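Long-range contact in PH1570-like domain-containing protein (Pyrococcus horikoshii, PDB 2HQ4), which is of unknown function and belongs to the Ph1570 family, named after this archaeal protein: residues Lys87-Gln101 against Ile113-Tyr127. Residues are numbered along the deposited sequence; the frame is centred on the assembly and turned at random.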
ATOM      1  N   LYS A  87      13.381  -1.815  12.706  1.00 58.68           N
ATOM      2  CA  LYS A  87      13.934  -1.143  13.894  1.00 57.56           C
ATOM      3  C   LYS A  87      13.342   0.208  14.288  1.00 56.13           C
ATOM      4  O   LYS A  87      13.647   1.234  13.661  1.00 54.75           O
ATOM      5  CB  LYS A  87      15.448  -0.994  13.726  1.00 57.88           C
ATOM      6  CG  LYS A  87      16.149  -2.260  13.229  1.00 59.64           C
ATOM      7  CD  LYS A  87      17.664  -2.081  13.253  1.00 62.47           C
ATOM      8  CE  LYS A  87      18.387  -3.355  12.828  1.00 63.92           C
ATOM      9  NZ  LYS A  87      19.828  -3.309  13.265  1.00 63.90           N
ATOM     10  N   PRO A  88      12.505   0.207  15.342  1.00 55.20           N
ATOM     11  CA  PRO A  88      11.826   1.399  15.850  1.00 54.97           C
ATOM     12  C   PRO A  88      12.785   2.450  16.404  1.00 54.80           C
ATOM     13  O   PRO A  88      13.815   2.104  16.979  1.00 54.95           O
ATOM     14  CB  PRO A  88      10.905   0.849  16.945  1.00 54.65           C
ATOM     15  CG  PRO A  88      11.466  -0.472  17.303  1.00 55.16           C
ATOM     16  CD  PRO A  88      12.132  -1.011  16.087  1.00 55.22           C
ATOM     17  N   ILE A  89      12.461   3.720  16.185  1.00 54.64           N
ATOM     18  CA  ILE A  89      13.249   4.832  16.706  1.00 55.08           C
ATOM     19  C   ILE A  89      12.607   5.269  18.021  1.00 55.76           C
ATOM     20  O   ILE A  89      11.398   5.530  18.089  1.00 55.59           O
ATOM     21  CB  ILE A  89      13.353   6.014  15.694  1.00 54.97           C
ATOM     22  CG1 ILE A  89      13.956   5.554  14.365  1.00 54.59           C
ATOM     23  CG2 ILE A  89      14.190   7.156  16.260  1.00 54.98           C
ATOM     24  CD1 ILE A  89      15.355   4.965  14.486  1.00 54.50           C
ATOM     25  N   LYS A  90      13.411   5.304  19.075  1.00 56.75           N
ATOM     26  CA  LYS A  90      12.898   5.628  20.406  1.00 57.78           C
ATOM     27  C   LYS A  90      12.558   7.107  20.484  1.00 57.97           C
ATOM     28  O   LYS A  90      11.549   7.476  21.075  1.00 58.28           O
ATOM     29  CB  LYS A  90      13.899   5.235  21.505  1.00 58.30           C
ATOM     30  CG  LYS A  90      14.165   3.720  21.641  1.00 59.15           C
ATOM     31  CD  LYS A  90      12.862   2.905  21.705  1.00 60.18           C
ATOM     32  CE  LYS A  90      13.121   1.408  21.505  1.00 61.18           C
ATOM     33  NZ  LYS A  90      13.847   1.101  20.226  1.00 61.92           N
ATOM     34  N   PHE A  91      13.410   7.932  19.872  1.00 58.19           N
ATOM     35  CA  PHE A  91      13.213   9.378  19.775  1.00 58.47           C
ATOM     36  C   PHE A  91      13.743   9.880  18.441  1.00 58.03           C
ATOM     37  O   PHE A  91      14.919   9.684  18.111  1.00 57.97           O
ATOM     38  CB  PHE A  91      13.937  10.102  20.916  1.00 59.14           C
ATOM     39  CG  PHE A  91      13.987  11.603  20.763  1.00 60.52           C
ATOM     40  CD1 PHE A  91      12.890  12.393  21.134  1.00 62.00           C
ATOM     41  CD2 PHE A  91      15.136  12.231  20.268  1.00 61.06           C
ATOM     42  CE1 PHE A  91      12.931  13.795  21.008  1.00 62.51           C
ATOM     43  CE2 PHE A  91      15.191  13.633  20.135  1.00 61.68           C
ATOM     44  CZ  PHE A  91      14.086  14.416  20.508  1.00 61.65           C
ATOM     45  N   THR A  92      12.867  10.522  17.676  1.00 57.45           N
ATOM     46  CA  THR A  92      13.256  11.121  16.401  1.00 57.06           C
ATOM     47  C   THR A  92      13.201  12.647  16.516  1.00 56.45           C
ATOM     48  O   THR A  92      12.228  13.197  17.042  1.00 56.09           O
ATOM     49  CB  THR A  92      12.405  10.565  15.189  1.00 57.07           C
ATOM     50  OG1 THR A  92      12.628  11.361  14.019  1.00 57.97           O
ATOM     51  CG2 THR A  92      10.920  10.548  15.496  1.00 57.11           C
ATOM     52  N   SER A  93      14.251  13.313  16.031  1.00 56.27           N
ATOM     53  CA  SER A  93      14.385  14.768  16.144  1.00 56.07           C
ATOM     54  C   SER A  93      13.282  15.489  15.387  1.00 56.12           C
ATOM     55  O   SER A  93      12.811  14.996  14.357  1.00 55.78           O
ATOM     56  CB  SER A  93      15.757  15.246  15.643  1.00 56.39           C
ATOM     57  OG  SER A  93      15.990  14.931  14.270  1.00 56.90           O
ATOM     58  N   GLU A  94      12.870  16.646  15.910  1.00 55.71           N
ATOM     59  CA  GLU A  94      11.955  17.548  15.204  1.00 55.80           C
ATOM     60  C   GLU A  94      12.379  17.762  13.755  1.00 54.29           C
ATOM     61  O   GLU A  94      11.542  17.947  12.885  1.00 54.24           O
ATOM     62  CB  GLU A  94      11.906  18.913  15.892  1.00 55.88           C
ATOM     63  CG  GLU A  94      11.288  18.901  17.283  1.00 57.92           C
ATOM     64  CD  GLU A  94      11.314  20.279  17.938  1.00 58.25           C
ATOM     65  OE1 GLU A  94      12.430  20.796  18.211  1.00 60.58           O
ATOM     66  OE2 GLU A  94      10.216  20.834  18.185  1.00 60.45           O
ATOM     67  N   GLN A  95      13.688  17.755  13.520  1.00 52.96           N
ATOM     68  CA  GLN A  95      14.263  18.002  12.203  1.00 51.79           C
ATOM     69  C   GLN A  95      13.904  16.905  11.196  1.00 49.90           C
ATOM     70  O   GLN A  95      13.526  17.205  10.057  1.00 49.11           O
ATOM     71  CB  GLN A  95      15.782  18.164  12.322  1.00 52.27           C
ATOM     72  CG  GLN A  95      16.512  18.408  11.008  1.00 54.98           C
ATOM     73  CD  GLN A  95      16.361  19.828  10.458  1.00 58.59           C
ATOM     74  OE1 GLN A  95      15.802  20.725  11.112  1.00 60.20           O
ATOM     75  NE2 GLN A  95      16.866  20.036   9.240  1.00 58.53           N
ATOM     76  N   VAL A  96      14.051  15.649  11.627  1.00 48.13           N
ATOM     77  CA  VAL A  96      13.652  14.468  10.852  1.00 46.15           C
ATOM     78  C   VAL A  96      12.146  14.496  10.590  1.00 44.30           C
ATOM     79  O   VAL A  96      11.730  14.335   9.451  1.00 43.76           O
ATOM     80  CB  VAL A  96      14.063  13.153  11.570  1.00 46.27           C
ATOM     81  CG1 VAL A  96      13.145  11.972  11.179  1.00 45.96           C
ATOM     82  CG2 VAL A  96      15.525  12.828  11.277  1.00 46.14           C
ATOM     83  N   ILE A  97      11.351  14.701  11.644  1.00 42.40           N
ATOM     84  CA  ILE A  97       9.895  14.841  11.523  1.00 41.24           C
ATOM     85  C   ILE A  97       9.553  15.923  10.495  1.00 39.85           C
ATOM     86  O   ILE A  97       8.759  15.697   9.557  1.00 39.25           O
ATOM     87  CB  ILE A  97       9.206  15.131  12.908  1.00 41.78           C
ATOM     88  CG1 ILE A  97       9.339  13.938  13.859  1.00 42.95           C
ATOM     89  CG2 ILE A  97       7.720  15.499  12.753  1.00 41.34           C
ATOM     90  CD1 ILE A  97       8.725  12.624  13.371  1.00 45.50           C
ATOM     91  N   LYS A  98      10.194  17.081  10.645  1.00 37.36           N
ATOM     92  CA  LYS A  98      10.013  18.194   9.718  1.00 35.76           C
ATOM     93  C   LYS A  98      10.395  17.872   8.269  1.00 33.44           C
ATOM     94  O   LYS A  98       9.722  18.292   7.345  1.00 30.71           O
ATOM     95  CB  LYS A  98      10.807  19.410  10.231  1.00 36.66           C
ATOM     96  CG  LYS A  98      10.778  20.661   9.348  1.00 40.34           C
ATOM     97  CD  LYS A  98       9.516  21.499   9.592  1.00 44.37           C
ATOM     98  CE  LYS A  98       9.686  22.917   9.064  1.00 48.32           C
ATOM     99  NZ  LYS A  98       8.598  23.826   9.569  1.00 51.74           N
ATOM    100  N   LYS A  99      11.490  17.141   8.066  1.00 32.25           N
ATOM    101  CA  LYS A  99      11.907  16.759   6.686  1.00 31.86           C
ATOM    102  C   LYS A  99      10.966  15.694   6.075  1.00 30.09           C
ATOM    103  O   LYS A  99      10.683  15.708   4.885  1.00 30.14           O
ATOM    104  CB  LYS A  99      13.339  16.223   6.691  1.00 32.08           C
ATOM    105  CG  LYS A  99      14.418  17.273   6.969  1.00 36.06           C
ATOM    106  CD  LYS A  99      14.647  18.194   5.777  1.00 39.60           C
ATOM    107  CE  LYS A  99      16.061  18.014   5.203  1.00 46.02           C
ATOM    108  NZ  LYS A  99      17.158  18.720   5.980  1.00 45.11           N
ATOM    109  N   LEU A 100      10.516  14.770   6.910  1.00 28.77           N
ATOM    110  CA  LEU A 100       9.510  13.781   6.515  1.00 28.76           C
ATOM    111  C   LEU A 100       8.188  14.459   6.165  1.00 27.85           C
ATOM    112  O   LEU A 100       7.559  14.115   5.179  1.00 26.43           O
ATOM    113  CB  LEU A 100       9.338  12.702   7.603  1.00 28.36           C
ATOM    114  CG  LEU A 100      10.534  11.749   7.814  1.00 26.73           C
ATOM    115  CD1 LEU A 100      10.129  10.648   8.792  1.00 27.63           C
ATOM    116  CD2 LEU A 100      11.084  11.130   6.499  1.00 28.31           C
ATOM    117  N   GLN A 101       7.780  15.441   6.957  1.00 28.22           N
ATOM    118  CA  GLN A 101       6.600  16.248   6.612  1.00 29.17           C
ATOM    119  C   GLN A 101       6.749  16.974   5.260  1.00 29.33           C
ATOM    120  O   GLN A 101       5.787  17.052   4.471  1.00 27.60           O
ATOM    121  CB  GLN A 101       6.220  17.195   7.776  1.00 29.92           C
ATOM    122  CG  GLN A 101       4.779  17.719   7.725  1.00 31.84           C
ATOM    123  CD  GLN A 101       3.704  16.620   7.751  1.00 36.36           C
ATOM    124  OE1 GLN A 101       3.641  15.811   8.677  1.00 38.00           O
ATOM    125  NE2 GLN A 101       2.835  16.619   6.744  1.00 34.93           N
ATOM    126  N   ILE A 113      -1.763  14.269   6.469  1.00 34.15           N
ATOM    127  CA  ILE A 113      -0.909  13.277   7.078  1.00 34.16           C
ATOM    128  C   ILE A 113      -0.044  14.031   8.085  1.00 35.25           C
ATOM    129  O   ILE A 113       0.688  14.954   7.724  1.00 36.58           O
ATOM    130  CB  ILE A 113       0.034  12.643   6.042  1.00 33.50           C
ATOM    131  CG1 ILE A 113      -0.738  12.173   4.796  1.00 33.40           C
ATOM    132  CG2 ILE A 113       0.854  11.522   6.672  1.00 31.92           C
ATOM    133  CD1 ILE A 113      -1.650  10.969   5.018  1.00 29.79           C
ATOM    134  N   LYS A 114      -0.118  13.660   9.345  1.00 36.05           N
ATOM    135  CA  LYS A 114       0.818  14.248  10.279  1.00 37.03           C
ATOM    136  C   LYS A 114       1.810  13.200  10.715  1.00 35.43           C
ATOM    137  O   LYS A 114       1.488  12.280  11.457  1.00 34.38           O
ATOM    138  CB  LYS A 114       0.098  14.881  11.470  1.00 38.40           C
ATOM    139  CG  LYS A 114      -0.608  16.193  11.139  1.00 41.53           C
ATOM    140  CD  LYS A 114      -1.047  16.872  12.431  1.00 47.19           C
ATOM    141  CE  LYS A 114      -0.982  18.380  12.318  1.00 49.85           C
ATOM    142  NZ  LYS A 114      -0.534  18.989  13.611  1.00 53.25           N
ATOM    143  N   ILE A 115       3.024  13.356  10.223  1.00 35.61           N
ATOM    144  CA  ILE A 115       4.107  12.423  10.514  1.00 35.60           C
ATOM    145  C   ILE A 115       4.319  12.223  12.021  1.00 35.87           C
ATOM    146  O   ILE A 115       4.646  11.128  12.448  1.00 34.25           O
ATOM    147  CB  ILE A 115       5.408  12.858   9.789  1.00 35.94           C
ATOM    148  CG1 ILE A 115       5.222  12.703   8.272  1.00 37.88           C
ATOM    149  CG2 ILE A 115       6.660  12.056  10.272  1.00 35.96           C
ATOM    150  CD1 ILE A 115       4.961  11.244   7.777  1.00 35.92           C
ATOM    151  N   GLU A 116       4.101  13.270  12.824  1.00 36.64           N
ATOM    152  CA  GLU A 116       4.373  13.183  14.280  1.00 38.45           C
ATOM    153  C   GLU A 116       3.446  12.200  15.035  1.00 37.95           C
ATOM    154  O   GLU A 116       3.732  11.777  16.148  1.00 38.67           O
ATOM    155  CB  GLU A 116       4.403  14.585  14.922  1.00 39.64           C
ATOM    156  CG  GLU A 116       3.056  15.150  15.286  1.00 43.06           C
ATOM    157  CD  GLU A 116       2.308  15.724  14.109  1.00 50.66           C
ATOM    158  OE1 GLU A 116       2.928  15.986  13.037  1.00 52.77           O
ATOM    159  OE2 GLU A 116       1.081  15.917  14.266  1.00 53.45           O
ATOM    160  N   GLU A 117       2.357  11.806  14.400  1.00 37.31           N
ATOM    161  CA  GLU A 117       1.500  10.760  14.944  1.00 37.65           C
ATOM    162  C   GLU A 117       1.931   9.341  14.534  1.00 36.30           C
ATOM    163  O   GLU A 117       1.359   8.347  15.008  1.00 37.41           O
ATOM    164  CB  GLU A 117       0.062  11.019  14.498  1.00 38.50           C
ATOM    165  CG  GLU A 117      -0.484  12.363  14.997  1.00 42.01           C
ATOM    166  CD  GLU A 117      -1.948  12.535  14.669  1.00 48.80           C
ATOM    167  OE1 GLU A 117      -2.289  12.679  13.457  1.00 50.94           O
ATOM    168  OE2 GLU A 117      -2.755  12.514  15.628  1.00 52.11           O
ATOM    169  N   ALA A 118       2.936   9.241  13.671  1.00 33.83           N
ATOM    170  CA  ALA A 118       3.376   7.941  13.162  1.00 31.51           C
ATOM    171  C   ALA A 118       4.420   7.279  14.055  1.00 30.45           C
ATOM    172  O   ALA A 118       5.166   7.941  14.781  1.00 29.63           O
ATOM    173  CB  ALA A 118       3.918   8.077  11.745  1.00 30.95           C
ATOM    174  N   LYS A 119       4.490   5.961  13.960  1.00 28.85           N
ATOM    175  CA  LYS A 119       5.642   5.255  14.478  1.00 27.83           C
ATOM    176  C   LYS A 119       6.779   5.263  13.423  1.00 26.91           C
ATOM    177  O   LYS A 119       6.543   4.965  12.231  1.00 24.18           O
ATOM    178  CB  LYS A 119       5.230   3.855  14.886  1.00 28.50           C
ATOM    179  CG  LYS A 119       6.242   3.167  15.738  1.00 33.06           C
ATOM    180  CD  LYS A 119       5.587   2.100  16.570  1.00 37.66           C
ATOM    181  CE  LYS A 119       6.615   1.040  16.979  1.00 39.82           C
ATOM    182  NZ  LYS A 119       7.577   1.636  17.939  1.00 43.26           N
ATOM    183  N   ILE A 120       7.992   5.631  13.851  1.00 25.16           N
ATOM    184  CA  ILE A 120       9.095   5.792  12.921  1.00 26.20           C
ATOM    185  C   ILE A 120      10.090   4.663  13.070  1.00 27.12           C
ATOM    186  O   ILE A 120      10.443   4.286  14.209  1.00 26.70           O
ATOM    187  CB  ILE A 120       9.826   7.179  13.094  1.00 26.51           C
ATOM    188  CG1 ILE A 120       8.827   8.353  13.167  1.00 27.68           C
ATOM    189  CG2 ILE A 120      10.871   7.380  11.992  1.00 26.27           C
ATOM    190  CD1 ILE A 120       7.882   8.526  11.929  1.00 27.33           C
ATOM    191  N   TYR A 121      10.534   4.114  11.937  1.00 26.05           N
ATOM    192  CA  TYR A 121      11.520   3.051  11.937  1.00 27.67           C
ATOM    193  C   TYR A 121      12.700   3.424  11.047  1.00 29.19           C
ATOM    194  O   TYR A 121      12.517   4.085  10.013  1.00 29.13           O
ATOM    195  CB  TYR A 121      10.935   1.721  11.457  1.00 27.25           C
ATOM    196  CG  TYR A 121       9.698   1.218  12.184  1.00 28.19           C
ATOM    197  CD1 TYR A 121       9.789   0.213  13.168  1.00 27.83           C
ATOM    198  CD2 TYR A 121       8.429   1.714  11.853  1.00 24.93           C
ATOM    199  CE1 TYR A 121       8.632  -0.276  13.808  1.00 30.22           C
ATOM    200  CE2 TYR A 121       7.278   1.262  12.489  1.00 27.22           C
ATOM    201  CZ  TYR A 121       7.383   0.273  13.466  1.00 30.08           C
ATOM    202  OH  TYR A 121       6.226  -0.174  14.042  1.00 31.52           O
ATOM    203  N   LYS A 122      13.901   3.012  11.429  1.00 30.26           N
ATOM    204  CA  LYS A 122      15.046   3.188  10.535  1.00 33.50           C
ATOM    205  C   LYS A 122      15.273   1.904   9.735  1.00 32.69           C
ATOM    206  O   LYS A 122      15.309   0.801  10.283  1.00 32.86           O
ATOM    207  CB  LYS A 122      16.308   3.607  11.293  1.00 34.50           C
ATOM    208  CG  LYS A 122      17.403   4.222  10.381  1.00 38.98           C
ATOM    209  CD  LYS A 122      18.681   4.616  11.142  1.00 38.26           C
ATOM    210  CE  LYS A 122      18.560   5.973  11.841  1.00 45.03           C
ATOM    211  NZ  LYS A 122      19.877   6.519  12.300  1.00 46.66           N
ATOM    212  N   THR A 123      15.389   2.049   8.424  1.00 31.68           N
ATOM    213  CA  THR A 123      15.672   0.923   7.565  1.00 30.34           C
ATOM    214  C   THR A 123      16.978   1.177   6.806  1.00 31.12           C
ATOM    215  O   THR A 123      17.554   2.277   6.877  1.00 30.23           O
ATOM    216  CB  THR A 123      14.530   0.657   6.571  1.00 30.53           C
ATOM    217  OG1 THR A 123      14.643   1.564   5.484  1.00 27.00           O
ATOM    218  CG2 THR A 123      13.141   0.814   7.227  1.00 28.71           C
ATOM    219  N   LYS A 124      17.419   0.177   6.043  1.00 30.96           N
ATOM    220  CA  LYS A 124      18.631   0.331   5.254  1.00 32.47           C
ATOM    221  C   LYS A 124      18.468   1.369   4.164  1.00 30.40           C
ATOM    222  O   LYS A 124      19.429   1.732   3.537  1.00 31.54           O
ATOM    223  CB  LYS A 124      19.077  -1.019   4.675  1.00 32.75           C
ATOM    224  CG  LYS A 124      19.839  -1.861   5.718  1.00 36.10           C
ATOM    225  CD  LYS A 124      20.332  -3.223   5.190  1.00 36.57           C
ATOM    226  CE  LYS A 124      21.056  -4.022   6.298  1.00 39.25           C
ATOM    227  NZ  LYS A 124      21.262  -5.464   5.909  1.00 43.24           N
ATOM    228  N   GLU A 125      17.248   1.844   3.944  1.00 28.19           N
ATOM    229  CA  GLU A 125      16.986   2.773   2.848  1.00 26.46           C
ATOM    230  C   GLU A 125      16.531   4.170   3.287  1.00 25.78           C
ATOM    231  O   GLU A 125      16.239   5.031   2.436  1.00 25.29           O
ATOM    232  CB  GLU A 125      15.965   2.153   1.891  1.00 25.59           C
ATOM    233  CG  GLU A 125      16.484   0.876   1.279  1.00 25.23           C
ATOM    234  CD  GLU A 125      15.545   0.251   0.296  1.00 26.07           C
ATOM    235  OE1 GLU A 125      14.642   0.927  -0.194  1.00 25.16           O
ATOM    236  OE2 GLU A 125      15.705  -0.946  -0.000  1.00 27.36           O
ATOM    237  N   GLY A 126      16.433   4.381   4.599  1.00 24.44           N
ATOM    238  CA  GLY A 126      15.914   5.662   5.131  1.00 23.02           C
ATOM    239  C   GLY A 126      14.812   5.383   6.141  1.00 23.17           C
ATOM    240  O   GLY A 126      14.715   4.265   6.653  1.00 24.36           O
ATOM    241  N   TYR A 127      13.983   6.380   6.424  1.00 21.60           N
ATOM    242  CA  TYR A 127      12.947   6.262   7.443  1.00 22.06           C
ATOM    243  C   TYR A 127      11.626   5.755   6.854  1.00 21.48           C
ATOM    244  O   TYR A 127      11.243   6.146   5.722  1.00 20.18           O
ATOM    245  CB  TYR A 127      12.697   7.629   8.097  1.00 22.95           C
ATOM    246  CG  TYR A 127      13.862   8.105   8.935  1.00 26.35           C
ATOM    247  CD1 TYR A 127      14.162   7.471  10.150  1.00 29.38           C
ATOM    248  CD2 TYR A 127      14.658   9.192   8.530  1.00 28.29           C
ATOM    249  CE1 TYR A 127      15.228   7.890  10.944  1.00 30.19           C
ATOM    250  CE2 TYR A 127      15.760   9.631   9.326  1.00 27.54           C
ATOM    251  CZ  TYR A 127      16.029   8.967  10.523  1.00 29.20           C
ATOM    252  OH  TYR A 127      17.073   9.356  11.339  1.00 30.00           O
TER
HETATM  253  O   HOH W   1       8.497   6.475  16.581  1.00 37.56           O
HETATM  254  O   HOH W   2       9.311   3.752  16.712  1.00 51.47           O
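With CG trans to its backbone N (chi1 -160°) and the chain bent at the next bond (chi2 59°), Gln101 swings its carboxamide off the helix flank and against the backbone of Ile113 and Ile115. There the amide is gripped at both ends: Ile115 N donates to OE1 of Gln101 in an almost straight bond of 3.0 Å, and NE2 of Gln101 donates to Ile113 O at 2.9 Å, so the rotation of the flat group is fixed. Shortened to an alanine here, the side chain would offer neither group, and Ile115 N and Ile113 O would probably lose these mates, untying the start of the 3-10 segment 115-117 from the helix.

One helical turn earlier, Ile97 sends CD1 to CG2 of Ile115 (3.8 Å), the two side chains running past each other in opposite directions, while Leu100 crosses Ile115 nearly at right angles. From the same helix, Val96 sits on Tyr127 of the strand: its CG1, trans to the backbone N (chi1 154°), makes a CH-pi contact 4.1 Å from the ring centroid, over the face, whereas Ile89 CG1 meets the ring at its edge. Helix 94-107 thus packs on one side of the hairpin formed by strands 119-123 and 126-130, within an antiparallel sheet, one of whose two edges in this chain is the short strand 87-88.

At that edge Lys122 N donates to Lys87 O and Ile89 N to Ile120 O, both 2.9 Å, bracketing the non-hydrogen-bonded pair Pro88-Tyr121, where Pro88 CD lies 3.9 Å from Tyr121 CD1. At Ile89 the direct pairing is one-sided, and water takes up its O and Ile120 N: one molecule donates to both Ile89 O and Ile120 O and accepts from Lys119 NZ, while a second accepts from Ile120 N.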